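PDB 2W3Y: virulence factor from Pectobacterium carotovorum, which binds lipid vesicles as an S-palmitoylated virulence factor made by a bacterial pathogen of Drosophila. Local coordinates for residues I65-F70 and G226-E231; Q114-T119 and V215-G220; K121-A126 and A210-V215. All coordinates share one frame; numbering follows the deposited sequence.

Strand 214-228 runs through all three contacts. Contact 3 lies at its beginning, contact 2 follows along its first half, and contact 1 lies at its far end, where the chain passes into helix 230-235. In sequence, contact 3 is nested inside contact 2, itself inside contact 1. Contacts 2 and 3 are neighbours, centres about 13 Å apart and V215 in common; both reach the mixed sheet in which strands 109-121 and 214-228 pair, and both come close to the palmitic acid. Contact 1 is on the opposite side of the chain's centre, about 29 Å from contact 2 and about 33 Å from contact 3 between centres. One strand thus spans from the lipid site to a buried helix-sheet interface.

Contact 1. Residues I65-F70 and G226-E231; sequences ILMERF and GTFRIE
F228 ends strand 214-228 and turns one side of its ring to three side chains of helix 57-81: L66, M67 and F70. CB points to the helix, and CG is placed anti to the backbone N (chi1 -176°). M67 suits the root of this ring because its unbranched chain can bend; chi3 of 88° turns CE in to 3.6 Å from CG of F228. The sulfur makes an oblique Met-aromatic contact, SD 5.5 Å from the F228 ring centroid. On the same side of the ring, further out, CE2 of F70 meets CE1 of F228 at 3.8 Å, the two ring planes inclined by 51°; F70 also meets the rings of F105 and F106. The side chain of L66, one helical turn before F70, runs at about a right angle to that of F228 and brings CD1 to 3.9 Å from its CE2. R229 next occupies the N-cap position of helix 230-235, its guanidinium salt-bridged to E232. I230 then adds a looser touch, CD1 to CD1 of L66 at 4.3 Å. No hydrogen bond crosses between the segments; all touching residues are buried, so dispersion and exclusion of water hold helix and strand end here.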
ATOM      1  N   ILE A  65      -2.639  12.784   1.617  1.00 26.33           N
ATOM      2  CA  ILE A  65      -1.296  13.338   1.398  1.00 26.87           C
ATOM      3  C   ILE A  65      -0.284  12.801   2.395  1.00 25.84           C
ATOM      4  O   ILE A  65       0.825  12.404   2.012  1.00 26.31           O
ATOM      5  CB  ILE A  65      -1.238  14.900   1.423  1.00 26.84           C
ATOM      6  CG1 ILE A  65      -2.220  15.533   0.426  1.00 28.69           C
ATOM      7  CG2 ILE A  65       0.200  15.397   1.187  1.00 28.04           C
ATOM      8  CD1 ILE A  65      -2.192  14.991  -0.953  1.00 29.94           C
ATOM      9  N   LEU A  66      -0.660  12.794   3.669  1.00 25.60           N
ATOM     10  CA  LEU A  66       0.200  12.243   4.724  1.00 25.21           C
ATOM     11  C   LEU A  66       0.609  10.781   4.485  1.00 24.63           C
ATOM     12  O   LEU A  66       1.785  10.422   4.628  1.00 24.58           O
ATOM     13  CB  LEU A  66      -0.486  12.365   6.081  1.00 25.33           C
ATOM     14  CG  LEU A  66      -0.590  13.767   6.692  1.00 25.93           C
ATOM     15  CD1 LEU A  66      -1.503  13.732   7.935  1.00 28.50           C
ATOM     16  CD2 LEU A  66       0.796  14.339   7.036  1.00 26.25           C
ATOM     17  N   MET A  67      -0.361   9.945   4.125  1.00 23.87           N
ATOM     18  CA  MET A  67      -0.084   8.519   3.944  1.00 23.17           C
ATOM     19  C   MET A  67       0.826   8.251   2.734  1.00 23.03           C
ATOM     20  O   MET A  67       1.729   7.405   2.822  1.00 22.22           O
ATOM     21  CB  MET A  67      -1.387   7.710   3.875  1.00 22.93           C
ATOM     22  CG  MET A  67      -2.125   7.531   5.217  1.00 24.91           C
ATOM     23  SD  MET A  67      -1.208   6.777   6.602  1.00 22.49           S
ATOM     24  CE  MET A  67      -0.412   8.150   7.411  1.00 26.25           C
ATOM     25  N   GLU A  68       0.609   8.973   1.621  1.00 22.60           N
ATOM     26  CA  GLU A  68       1.491   8.842   0.438  1.00 23.11           C
ATOM     27  C   GLU A  68       2.944   9.236   0.781  1.00 22.48           C
ATOM     28  O   GLU A  68       3.910   8.637   0.281  1.00 21.70           O
ATOM     29  CB  GLU A  68       0.972   9.636  -0.768  1.00 23.53           C
ATOM     30  CG  GLU A  68      -0.385   9.133  -1.309  1.00 25.20           C
ATOM     31  CD  GLU A  68      -0.700   9.546  -2.756  1.00 25.30           C
ATOM     32  OE1 GLU A  68       0.099  10.266  -3.412  1.00 29.45           O
ATOM     33  OE2 GLU A  68      -1.769   9.115  -3.261  1.00 28.14           O
ATOM     34  N   ARG A  69       3.085  10.229   1.653  1.00 21.45           N
ATOM     35  CA  ARG A  69       4.396  10.664   2.120  1.00 22.04           C
ATOM     36  C   ARG A  69       5.068   9.616   3.010  1.00 21.14           C
ATOM     37  O   ARG A  69       6.273   9.380   2.874  1.00 21.67           O
ATOM     38  CB  ARG A  69       4.294  12.004   2.851  1.00 22.49           C
ATOM     39  CG  ARG A  69       3.965  13.175   1.908  1.00 25.24           C
ATOM     40  CD  ARG A  69       3.868  14.485   2.677  1.00 29.37           C
ATOM     41  NE  ARG A  69       5.208  15.029   2.905  1.00 34.42           N
ATOM     42  CZ  ARG A  69       5.495  16.093   3.654  1.00 34.73           C
ATOM     43  NH1 ARG A  69       4.533  16.762   4.285  1.00 35.85           N
ATOM     44  NH2 ARG A  69       6.760  16.485   3.768  1.00 34.13           N
ATOM     45  N   PHE A  70       4.289   9.004   3.904  1.00 20.80           N
ATOM     46  CA  PHE A  70       4.761   7.886   4.739  1.00 21.28           C
ATOM     47  C   PHE A  70       5.179   6.670   3.895  1.00 21.07           C
ATOM     48  O   PHE A  70       6.220   6.050   4.153  1.00 21.17           O
ATOM     49  CB  PHE A  70       3.709   7.491   5.781  1.00 21.64           C
ATOM     50  CG  PHE A  70       3.835   8.231   7.107  1.00 22.79           C
ATOM     51  CD1 PHE A  70       4.950   8.045   7.926  1.00 24.07           C
ATOM     52  CD2 PHE A  70       2.818   9.093   7.537  1.00 23.02           C
ATOM     53  CE1 PHE A  70       5.061   8.715   9.150  1.00 25.96           C
ATOM     54  CE2 PHE A  70       2.909   9.776   8.753  1.00 23.86           C
ATOM     55  CZ  PHE A  70       4.029   9.594   9.564  1.00 24.72           C
ATOM     56  N   GLY A 226      -0.691  -0.274  10.263  1.00 24.65           N
ATOM     57  CA  GLY A 226      -1.343   0.331  11.407  1.00 24.69           C
ATOM     58  C   GLY A 226      -2.294   1.417  10.975  1.00 24.11           C
ATOM     59  O   GLY A 226      -2.368   1.755   9.796  1.00 23.54           O
ATOM     60  N   THR A 227      -3.019   1.952  11.947  1.00 24.64           N
ATOM     61  CA  THR A 227      -3.966   3.047  11.744  1.00 24.54           C
ATOM     62  C   THR A 227      -3.265   4.343  12.148  1.00 25.19           C
ATOM     63  O   THR A 227      -2.676   4.412  13.224  1.00 25.12           O
ATOM     64  CB  THR A 227      -5.206   2.834  12.631  1.00 24.34           C
ATOM     65  OG1 THR A 227      -5.824   1.577  12.309  1.00 24.07           O
ATOM     66  CG2 THR A 227      -6.240   3.963  12.463  1.00 23.84           C
ATOM     67  N   PHE A 228      -3.316   5.367  11.291  1.00 25.96           N
ATOM     68  CA  PHE A 228      -2.710   6.651  11.637  1.00 26.92           C
ATOM     69  C   PHE A 228      -3.502   7.425  12.691  1.00 27.50           C
ATOM     70  O   PHE A 228      -4.724   7.417  12.692  1.00 26.68           O
ATOM     71  CB  PHE A 228      -2.477   7.534  10.403  1.00 26.92           C
ATOM     72  CG  PHE A 228      -1.758   8.825  10.714  1.00 27.91           C
ATOM     73  CD1 PHE A 228      -0.430   8.813  11.125  1.00 28.39           C
ATOM     74  CD2 PHE A 228      -2.414  10.053  10.600  1.00 27.58           C
ATOM     75  CE1 PHE A 228       0.236   9.996  11.419  1.00 29.19           C
ATOM     76  CE2 PHE A 228      -1.750  11.238  10.885  1.00 26.57           C
ATOM     77  CZ  PHE A 228      -0.436  11.215  11.294  1.00 27.89           C
ATOM     78  N   ARG A 229      -2.767   8.099  13.576  1.00 28.79           N
ATOM     79  CA  ARG A 229      -3.336   8.916  14.642  1.00 29.98           C
ATOM     80  C   ARG A 229      -3.803  10.258  14.085  1.00 30.42           C
ATOM     81  O   ARG A 229      -3.251  11.313  14.423  1.00 30.25           O
ATOM     82  CB  ARG A 229      -2.294   9.129  15.744  1.00 29.81           C
ATOM     83  CG  ARG A 229      -1.857   7.868  16.446  1.00 32.30           C
ATOM     84  CD  ARG A 229      -1.277   8.192  17.805  1.00 37.41           C
ATOM     85  NE  ARG A 229       0.174   8.140  17.822  1.00 42.00           N
ATOM     86  CZ  ARG A 229       0.939   8.738  18.730  1.00 42.54           C
ATOM     87  NH1 ARG A 229       0.406   9.472  19.694  1.00 43.19           N
ATOM     88  NH2 ARG A 229       2.250   8.615  18.653  1.00 44.01           N
ATOM     89  N   ILE A 230      -4.825  10.216  13.234  1.00 31.18           N
ATOM     90  CA  ILE A 230      -5.318  11.421  12.542  1.00 32.52           C
ATOM     91  C   ILE A 230      -5.976  12.440  13.495  1.00 33.97           C
ATOM     92  O   ILE A 230      -5.874  13.659  13.285  1.00 34.51           O
ATOM     93  CB  ILE A 230      -6.263  11.044  11.349  1.00 32.00           C
ATOM     94  CG1 ILE A 230      -6.511  12.238  10.423  1.00 31.96           C
ATOM     95  CG2 ILE A 230      -7.570  10.411  11.838  1.00 30.89           C
ATOM     96  CD1 ILE A 230      -5.304  12.665   9.592  1.00 33.51           C
ATOM     97  N   GLU A 231      -6.626  11.918  14.534  1.00 35.71           N
ATOM     98  CA  GLU A 231      -7.297  12.709  15.576  1.00 37.70           C
ATOM     99  C   GLU A 231      -6.303  13.561  16.362  1.00 37.99           C
ATOM    100  O   GLU A 231      -6.528  14.763  16.544  1.00 38.67           O
ATOM    101  CB  GLU A 231      -8.066  11.798  16.538  1.00 38.08           C
ATOM    102  CG  GLU A 231      -9.179  10.949  15.896  1.00 41.00           C
ATOM    103  CD  GLU A 231      -8.672   9.670  15.206  1.00 44.32           C
ATOM    104  OE1 GLU A 231      -9.486   9.048  14.486  1.00 46.43           O
ATOM    105  OE2 GLU A 231      -7.478   9.295  15.368  1.00 44.28           O
TER

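Contact 2. Residues Q114-T119 and V215-G220; sequences QNLNTT and VNLEFG. With PLM (palmitic acid), chain C.
The carbonyl oxygen of L217 is approached by two groups of the facing strand: T118 N donates a nearly straight hydrogen bond (2.9 Å, 163°), and N117 CA adds a CA-H...O contact at 3.2 Å. In return L217 N bonds T118 O at 2.8 Å, closing the hydrogen-bonded antiparallel pair. L116 and F219 form a second such pair, with the non-hydrogen-bonded pair N117 and E218 between. N115, N117, T119, N216 and E218 give one side of the sheet a polar, solvent-exposed surface, on which T119 OG1 makes a weak hydrogen bond to N216 OD1 at 3.2 Å. L116, T118, L217 and F219 face the other way. There T118 and L217 lie side by side with CG2 of the threonine 3.8 Å from CD1 of the leucine, a methyl contact the branched T118 offers beside its hydroxyl. The flat ring of F219 suits an acyl chain: palmitic acid C9 sits over its centre, 3.7 Å from CE2 of F219. L116 CD2 approaches the lipid atom CA at 4.1 Å. This amphipathic antiparallel strand pair belongs to the mixed sheet, and its largely apolar face, through F219 and L116, lines the palmitic acid site.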
ATOM      1  N   GLN A 114      -1.658 -13.482   6.075  1.00 36.60           N
ATOM      2  CA  GLN A 114      -3.021 -13.654   5.601  1.00 36.69           C
ATOM      3  C   GLN A 114      -2.970 -14.490   4.335  1.00 36.86           C
ATOM      4  O   GLN A 114      -1.915 -14.625   3.705  1.00 36.66           O
ATOM      5  CB  GLN A 114      -3.694 -12.309   5.337  1.00 36.69           C
ATOM      6  CG  GLN A 114      -3.892 -11.454   6.583  1.00 37.88           C
ATOM      7  CD  GLN A 114      -4.811 -12.092   7.617  1.00 39.87           C
ATOM      8  OE1 GLN A 114      -5.664 -12.920   7.293  1.00 41.01           O
ATOM      9  NE2 GLN A 114      -4.638 -11.699   8.872  1.00 40.24           N
ATOM     10  N   ASN A 115      -4.101 -15.069   3.974  1.00 36.98           N
ATOM     11  CA  ASN A 115      -4.153 -15.919   2.808  1.00 37.71           C
ATOM     12  C   ASN A 115      -5.281 -15.531   1.873  1.00 37.79           C
ATOM     13  O   ASN A 115      -6.412 -15.270   2.317  1.00 37.13           O
ATOM     14  CB  ASN A 115      -4.269 -17.382   3.230  1.00 38.38           C
ATOM     15  CG  ASN A 115      -2.961 -17.944   3.741  1.00 39.56           C
ATOM     16  OD1 ASN A 115      -2.102 -18.359   2.964  1.00 42.10           O
ATOM     17  ND2 ASN A 115      -2.802 -17.962   5.053  1.00 41.17           N
ATOM     18  N   LEU A 116      -4.944 -15.448   0.586  1.00 37.48           N
ATOM     19  CA  LEU A 116      -5.939 -15.334  -0.471  1.00 38.01           C
ATOM     20  C   LEU A 116      -6.040 -16.694  -1.167  1.00 38.53           C
ATOM     21  O   LEU A 116      -5.174 -17.058  -1.971  1.00 39.37           O
ATOM     22  CB  LEU A 116      -5.581 -14.206  -1.458  1.00 37.67           C
ATOM     23  CG  LEU A 116      -6.528 -13.897  -2.633  1.00 37.81           C
ATOM     24  CD1 LEU A 116      -7.995 -13.868  -2.195  1.00 36.04           C
ATOM     25  CD2 LEU A 116      -6.147 -12.571  -3.298  1.00 38.06           C
ATOM     26  N   ASN A 117      -7.072 -17.454  -0.809  1.00 38.56           N
ATOM     27  CA  ASN A 117      -7.327 -18.775  -1.372  1.00 39.06           C
ATOM     28  C   ASN A 117      -8.736 -18.804  -1.922  1.00 39.09           C
ATOM     29  O   ASN A 117      -9.686 -19.088  -1.187  1.00 39.33           O
ATOM     30  CB  ASN A 117      -7.191 -19.869  -0.309  1.00 39.60           C
ATOM     31  CG  ASN A 117      -5.803 -19.956   0.273  1.00 41.74           C
ATOM     32  OD1 ASN A 117      -4.813 -20.018  -0.457  1.00 45.33           O
ATOM     33  ND2 ASN A 117      -5.717 -19.967   1.601  1.00 44.70           N
ATOM     34  N   THR A 118      -8.864 -18.509  -3.212  1.00 38.75           N
ATOM     35  CA  THR A 118     -10.160 -18.372  -3.857  1.00 38.25           C
ATOM     36  C   THR A 118     -10.027 -18.710  -5.345  1.00 37.81           C
ATOM     37  O   THR A 118      -8.938 -18.635  -5.918  1.00 37.36           O
ATOM     38  CB  THR A 118     -10.716 -16.940  -3.663  1.00 38.36           C
ATOM     39  OG1 THR A 118     -12.127 -16.917  -3.912  1.00 39.70           O
ATOM     40  CG2 THR A 118     -10.008 -15.930  -4.575  1.00 38.16           C
ATOM     41  N   THR A 119     -11.137 -19.103  -5.958  1.00 37.39           N
ATOM     42  CA  THR A 119     -11.184 -19.362  -7.391  1.00 37.16           C
ATOM     43  C   THR A 119     -12.285 -18.489  -7.986  1.00 36.63           C
ATOM     44  O   THR A 119     -13.452 -18.600  -7.604  1.00 36.47           O
ATOM     45  CB  THR A 119     -11.414 -20.866  -7.706  1.00 37.35           C
ATOM     46  OG1 THR A 119     -10.343 -21.648  -7.156  1.00 37.75           O
ATOM     47  CG2 THR A 119     -11.451 -21.093  -9.206  1.00 37.35           C
ATOM     48  N   VAL A 215      -9.744 -18.789 -12.598  1.00 38.57           N
ATOM     49  CA  VAL A 215      -8.337 -18.786 -12.182  1.00 37.69           C
ATOM     50  C   VAL A 215      -8.214 -19.063 -10.677  1.00 37.08           C
ATOM     51  O   VAL A 215      -8.998 -18.545  -9.872  1.00 36.89           O
ATOM     52  CB  VAL A 215      -7.562 -17.478 -12.596  1.00 38.01           C
ATOM     53  CG1 VAL A 215      -7.925 -17.026 -14.013  1.00 38.49           C
ATOM     54  CG2 VAL A 215      -7.786 -16.341 -11.615  1.00 37.63           C
ATOM     55  N   ASN A 216      -7.239 -19.889 -10.304  1.00 36.32           N
ATOM     56  CA  ASN A 216      -6.993 -20.194  -8.900  1.00 36.13           C
ATOM     57  C   ASN A 216      -6.028 -19.180  -8.303  1.00 35.15           C
ATOM     58  O   ASN A 216      -4.889 -19.051  -8.745  1.00 34.50           O
ATOM     59  CB  ASN A 216      -6.467 -21.630  -8.715  1.00 37.12           C
ATOM     60  CG  ASN A 216      -6.290 -22.018  -7.238  1.00 39.15           C
ATOM     61  OD1 ASN A 216      -7.212 -21.882  -6.425  1.00 42.63           O
ATOM     62  ND2 ASN A 216      -5.093 -22.511  -6.892  1.00 41.49           N
ATOM     63  N   LEU A 217      -6.511 -18.434  -7.317  1.00 34.37           N
ATOM     64  CA  LEU A 217      -5.662 -17.518  -6.565  1.00 33.38           C
ATOM     65  C   LEU A 217      -5.300 -18.182  -5.251  1.00 32.78           C
ATOM     66  O   LEU A 217      -6.160 -18.343  -4.373  1.00 33.32           O
ATOM     67  CB  LEU A 217      -6.383 -16.191  -6.308  1.00 33.13           C
ATOM     68  CG  LEU A 217      -6.977 -15.411  -7.481  1.00 32.59           C
ATOM     69  CD1 LEU A 217      -7.641 -14.130  -6.956  1.00 32.63           C
ATOM     70  CD2 LEU A 217      -5.912 -15.092  -8.542  1.00 33.83           C
ATOM     71  N   GLU A 218      -4.041 -18.588  -5.127  1.00 31.73           N
ATOM     72  CA  GLU A 218      -3.519 -19.161  -3.882  1.00 31.28           C
ATOM     73  C   GLU A 218      -2.213 -18.463  -3.516  1.00 29.69           C
ATOM     74  O   GLU A 218      -1.150 -18.801  -4.044  1.00 28.89           O
ATOM     75  CB  GLU A 218      -3.330 -20.694  -3.985  1.00 31.78           C
ATOM     76  CG  GLU A 218      -2.991 -21.349  -2.624  1.00 32.48           C
ATOM     77  CD  GLU A 218      -2.575 -22.820  -2.712  1.00 33.72           C
ATOM     78  OE1 GLU A 218      -1.645 -23.165  -3.481  1.00 36.82           O
ATOM     79  OE2 GLU A 218      -3.164 -23.635  -1.972  1.00 37.64           O
ATOM     80  N   PHE A 219      -2.307 -17.454  -2.649  1.00 27.99           N
ATOM     81  CA  PHE A 219      -1.141 -16.646  -2.277  1.00 26.66           C
ATOM     82  C   PHE A 219      -1.043 -16.519  -0.776  1.00 26.08           C
ATOM     83  O   PHE A 219      -2.025 -16.211  -0.100  1.00 25.61           O
ATOM     84  CB  PHE A 219      -1.197 -15.239  -2.892  1.00 26.44           C
ATOM     85  CG  PHE A 219      -1.092 -15.215  -4.384  1.00 26.71           C
ATOM     86  CD1 PHE A 219       0.143 -15.036  -5.002  1.00 25.51           C
ATOM     87  CD2 PHE A 219      -2.236 -15.345  -5.179  1.00 25.86           C
ATOM     88  CE1 PHE A 219       0.245 -15.001  -6.395  1.00 27.13           C
ATOM     89  CE2 PHE A 219      -2.156 -15.315  -6.566  1.00 24.43           C
ATOM     90  CZ  PHE A 219      -0.902 -15.138  -7.183  1.00 26.84           C
ATOM     91  N   GLY A 220       0.154 -16.767  -0.258  1.00 25.36           N
ATOM     92  CA  GLY A 220       0.455 -16.490   1.131  1.00 24.09           C
ATOM     93  C   GLY A 220       0.993 -15.076   1.188  1.00 23.16           C
ATOM     94  O   GLY A 220       1.989 -14.757   0.546  1.00 23.31           O
TER
HETATM   95  C1  PLM C1278      -4.678  -8.669 -14.685  1.00 40.12           C
HETATM   96  O2  PLM C1278      -4.510  -9.069 -15.867  1.00 38.78           O
HETATM   97  C2  PLM C1278      -3.937  -9.338 -13.534  1.00 40.54           C
HETATM   98  C3  PLM C1278      -2.845  -8.466 -12.920  1.00 40.99           C
HETATM   99  C4  PLM C1278      -2.081  -9.164 -11.792  1.00 41.08           C
HETATM  100  C5  PLM C1278      -2.861  -9.197 -10.477  1.00 41.48           C
HETATM  101  C6  PLM C1278      -2.435 -10.351  -9.570  1.00 41.63           C
HETATM  102  C7  PLM C1278      -2.897 -10.124  -8.132  1.00 42.45           C
HETATM  103  C8  PLM C1278      -3.114 -11.425  -7.352  1.00 42.31           C
HETATM  104  C9  PLM C1278      -2.005 -11.590  -6.313  1.00 43.95           C
HETATM  105  CA  PLM C1278      -2.477 -11.465  -4.869  1.00 43.76           C
HETATM  106  CB  PLM C1278      -1.905 -10.222  -4.197  1.00 43.42           C
HETATM  107  CC  PLM C1278      -2.804  -9.782  -3.052  1.00 42.37           C
HETATM  108  CD  PLM C1278      -2.963  -8.269  -3.001  1.00 42.06           C
HETATM  109  CE  PLM C1278      -2.473  -7.741  -1.662  1.00 41.91           C
HETATM  110  CF  PLM C1278      -3.010  -6.345  -1.376  1.00 41.75           C

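Contact 3. Residues K121-A126 and A210-V215; sequences KGVEVA and ASYQEV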
ATOM      1  N   LYS A 121     -13.335 -15.908 -11.807  1.00 34.97           N
ATOM      2  CA  LYS A 121     -13.043 -15.573 -13.209  1.00 34.95           C
ATOM      3  C   LYS A 121     -11.966 -14.495 -13.253  1.00 33.93           C
ATOM      4  O   LYS A 121     -11.873 -13.659 -12.348  1.00 33.63           O
ATOM      5  CB  LYS A 121     -14.271 -15.019 -13.946  1.00 34.67           C
ATOM      6  CG  LYS A 121     -15.595 -15.741 -13.698  1.00 36.15           C
ATOM      7  CD  LYS A 121     -16.709 -15.056 -14.500  1.00 37.15           C
ATOM      8  CE  LYS A 121     -18.079 -15.229 -13.843  1.00 40.24           C
ATOM      9  NZ  LYS A 121     -18.633 -16.595 -14.057  1.00 42.46           N
ATOM     10  N   GLY A 122     -11.168 -14.522 -14.318  1.00 32.62           N
ATOM     11  CA  GLY A 122     -10.183 -13.490 -14.586  1.00 31.74           C
ATOM     12  C   GLY A 122     -10.723 -12.075 -14.448  1.00 30.68           C
ATOM     13  O   GLY A 122     -10.044 -11.210 -13.903  1.00 29.70           O
ATOM     14  N   VAL A 123     -11.953 -11.846 -14.914  1.00 29.68           N
ATOM     15  CA  VAL A 123     -12.553 -10.509 -14.881  1.00 29.10           C
ATOM     16  C   VAL A 123     -12.999 -10.083 -13.475  1.00 28.54           C
ATOM     17  O   VAL A 123     -13.389  -8.935 -13.278  1.00 28.21           O
ATOM     18  CB  VAL A 123     -13.774 -10.370 -15.866  1.00 29.09           C
ATOM     19  CG1 VAL A 123     -13.315 -10.402 -17.318  1.00 28.89           C
ATOM     20  CG2 VAL A 123     -14.814 -11.442 -15.582  1.00 28.37           C
ATOM     21  N   GLU A 124     -12.951 -11.014 -12.527  1.00 27.92           N
ATOM     22  CA  GLU A 124     -13.244 -10.749 -11.122  1.00 28.79           C
ATOM     23  C   GLU A 124     -11.955 -10.610 -10.281  1.00 27.03           C
ATOM     24  O   GLU A 124     -12.040 -10.290  -9.100  1.00 27.14           O
ATOM     25  CB  GLU A 124     -14.104 -11.876 -10.510  1.00 28.71           C
ATOM     26  CG  GLU A 124     -15.398 -12.255 -11.267  1.00 31.92           C
ATOM     27  CD  GLU A 124     -16.026 -13.577 -10.756  1.00 32.23           C
ATOM     28  OE1 GLU A 124     -15.356 -14.642 -10.757  1.00 35.68           O
ATOM     29  OE2 GLU A 124     -17.208 -13.556 -10.353  1.00 38.65           O
ATOM     30  N   VAL A 125     -10.785 -10.861 -10.874  1.00 25.23           N
ATOM     31  CA  VAL A 125      -9.514 -10.815 -10.121  1.00 23.97           C
ATOM     32  C   VAL A 125      -9.246  -9.444  -9.481  1.00 23.61           C
ATOM     33  O   VAL A 125      -8.848  -9.369  -8.318  1.00 23.12           O
ATOM     34  CB  VAL A 125      -8.288 -11.201 -10.998  1.00 24.38           C
ATOM     35  CG1 VAL A 125      -6.978 -10.880 -10.278  1.00 22.54           C
ATOM     36  CG2 VAL A 125      -8.329 -12.667 -11.372  1.00 23.33           C
ATOM     37  N   ALA A 126      -9.471  -8.371 -10.237  1.00 22.63           N
ATOM     38  CA  ALA A 126      -9.259  -7.020  -9.714  1.00 23.38           C
ATOM     39  C   ALA A 126     -10.115  -6.741  -8.481  1.00 23.41           C
ATOM     40  O   ALA A 126      -9.629  -6.165  -7.498  1.00 23.36           O
ATOM     41  CB  ALA A 126      -9.505  -5.954 -10.813  1.00 22.83           C
ATOM     42  N   ALA A 210      -8.859 -10.365 -18.617  1.00 34.64           N
ATOM     43  CA  ALA A 210      -9.913 -10.227 -19.638  1.00 35.32           C
ATOM     44  C   ALA A 210     -10.705 -11.522 -19.841  1.00 35.61           C
ATOM     45  O   ALA A 210     -11.743 -11.529 -20.512  1.00 35.57           O
ATOM     46  CB  ALA A 210      -9.325  -9.733 -20.961  1.00 35.34           C
ATOM     47  N   SER A 211     -10.221 -12.600 -19.232  1.00 35.79           N
ATOM     48  CA  SER A 211     -10.799 -13.932 -19.374  1.00 36.24           C
ATOM     49  C   SER A 211     -12.014 -14.194 -18.481  1.00 36.78           C
ATOM     50  O   SER A 211     -12.067 -13.751 -17.334  1.00 35.74           O
ATOM     51  CB  SER A 211      -9.725 -14.990 -19.105  1.00 36.57           C
ATOM     52  OG  SER A 211     -10.299 -16.280 -18.966  1.00 37.06           O
ATOM     53  N   TYR A 212     -12.982 -14.936 -19.030  1.00 37.43           N
ATOM     54  CA  TYR A 212     -14.152 -15.400 -18.290  1.00 38.24           C
ATOM     55  C   TYR A 212     -13.935 -16.809 -17.745  1.00 38.83           C
ATOM     56  O   TYR A 212     -14.788 -17.353 -17.049  1.00 39.10           O
ATOM     57  CB  TYR A 212     -15.412 -15.309 -19.164  1.00 38.68           C
ATOM     58  CG  TYR A 212     -15.952 -13.902 -19.216  1.00 38.81           C
ATOM     59  CD1 TYR A 212     -15.356 -12.935 -20.024  1.00 39.58           C
ATOM     60  CD2 TYR A 212     -17.029 -13.528 -18.425  1.00 39.28           C
ATOM     61  CE1 TYR A 212     -15.830 -11.637 -20.056  1.00 39.68           C
ATOM     62  CE2 TYR A 212     -17.512 -12.241 -18.449  1.00 40.21           C
ATOM     63  CZ  TYR A 212     -16.910 -11.301 -19.265  1.00 39.82           C
ATOM     64  OH  TYR A 212     -17.389 -10.019 -19.281  1.00 40.62           O
ATOM     65  N   GLN A 213     -12.777 -17.376 -18.058  1.00 39.32           N
ATOM     66  CA  GLN A 213     -12.339 -18.663 -17.524  1.00 40.40           C
ATOM     67  C   GLN A 213     -11.915 -18.504 -16.046  1.00 40.44           C
ATOM     68  O   GLN A 213     -11.516 -17.408 -15.624  1.00 40.58           O
ATOM     69  CB  GLN A 213     -11.211 -19.206 -18.420  1.00 40.39           C
ATOM     70  CG  GLN A 213     -10.196 -20.169 -17.784  1.00 42.02           C
ATOM     71  CD  GLN A 213      -9.082 -20.605 -18.745  1.00 42.04           C
ATOM     72  OE1 GLN A 213      -8.687 -19.857 -19.656  1.00 45.41           O
ATOM     73  NE2 GLN A 213      -8.571 -21.820 -18.543  1.00 43.03           N
ATOM     74  N   GLU A 214     -12.032 -19.585 -15.269  1.00 40.23           N
ATOM     75  CA  GLU A 214     -11.674 -19.601 -13.846  1.00 40.26           C
ATOM     76  C   GLU A 214     -10.163 -19.546 -13.612  1.00 39.49           C
ATOM     77  O   GLU A 214      -9.392 -20.182 -14.332  1.00 39.12           O
ATOM     78  CB  GLU A 214     -12.220 -20.865 -13.172  1.00 40.85           C
ATOM     79  CG  GLU A 214     -13.736 -21.051 -13.244  1.00 43.74           C
ATOM     80  CD  GLU A 214     -14.474 -20.302 -12.157  1.00 47.60           C
ATOM     81  OE1 GLU A 214     -15.021 -20.979 -11.259  1.00 49.61           O
ATOM     82  OE2 GLU A 214     -14.500 -19.048 -12.189  1.00 49.35           O
ATOM     83  N   VAL A 215      -9.744 -18.789 -12.598  1.00 38.57           N
ATOM     84  CA  VAL A 215      -8.337 -18.786 -12.182  1.00 37.69           C
ATOM     85  C   VAL A 215      -8.214 -19.063 -10.677  1.00 37.08           C
ATOM     86  O   VAL A 215      -8.998 -18.545  -9.872  1.00 36.89           O
ATOM     87  CB  VAL A 215      -7.562 -17.478 -12.596  1.00 38.01           C
ATOM     88  CG1 VAL A 215      -7.925 -17.026 -14.013  1.00 38.49           C
ATOM     89  CG2 VAL A 215      -7.786 -16.341 -11.615  1.00 37.63           C
TER
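G122 lies so close to the carbonyl of S211 that a side chain on its CA would run into S211 O; a residue without one fits this place. The setting is the end of an antiparallel ladder, where K121 and E214 form a last non-hydrogen-bonded bridge and an ST turn leads into strand 214-228. In that turn S211 OG accepts from Q213 N at 2.9 Å, and the carbonyls of S211 and Q213 both face segment 121-126. G122 N bonds Q213 O at 3.2 Å, with the donor nearly along the C=O axis. V123 N reaches S211 O at 3.1 Å, a weak bond because it is bent to 127°. The chain of 121-126 is itself turning toward helix 125-134: E124 folds back and takes K121 N on OE1 at 2.6 Å, using the anti lone pair of its carboxylate. Outside the backbone bonds, V123 packs against one face of the Y212 ring. Its CG2, in the crowded position between backbone N and carbonyl carbon, lies over that face, offset toward the rim and 4.2 Å from the centroid of Y212, a CH-pi contact. K121 passes the same ring obliquely with its CD. V125, buried and about 4 Å from the bound palmitic acid, crosses V215 at about a right angle, V125 CG2 touching V215 CG2 at 3.7 Å.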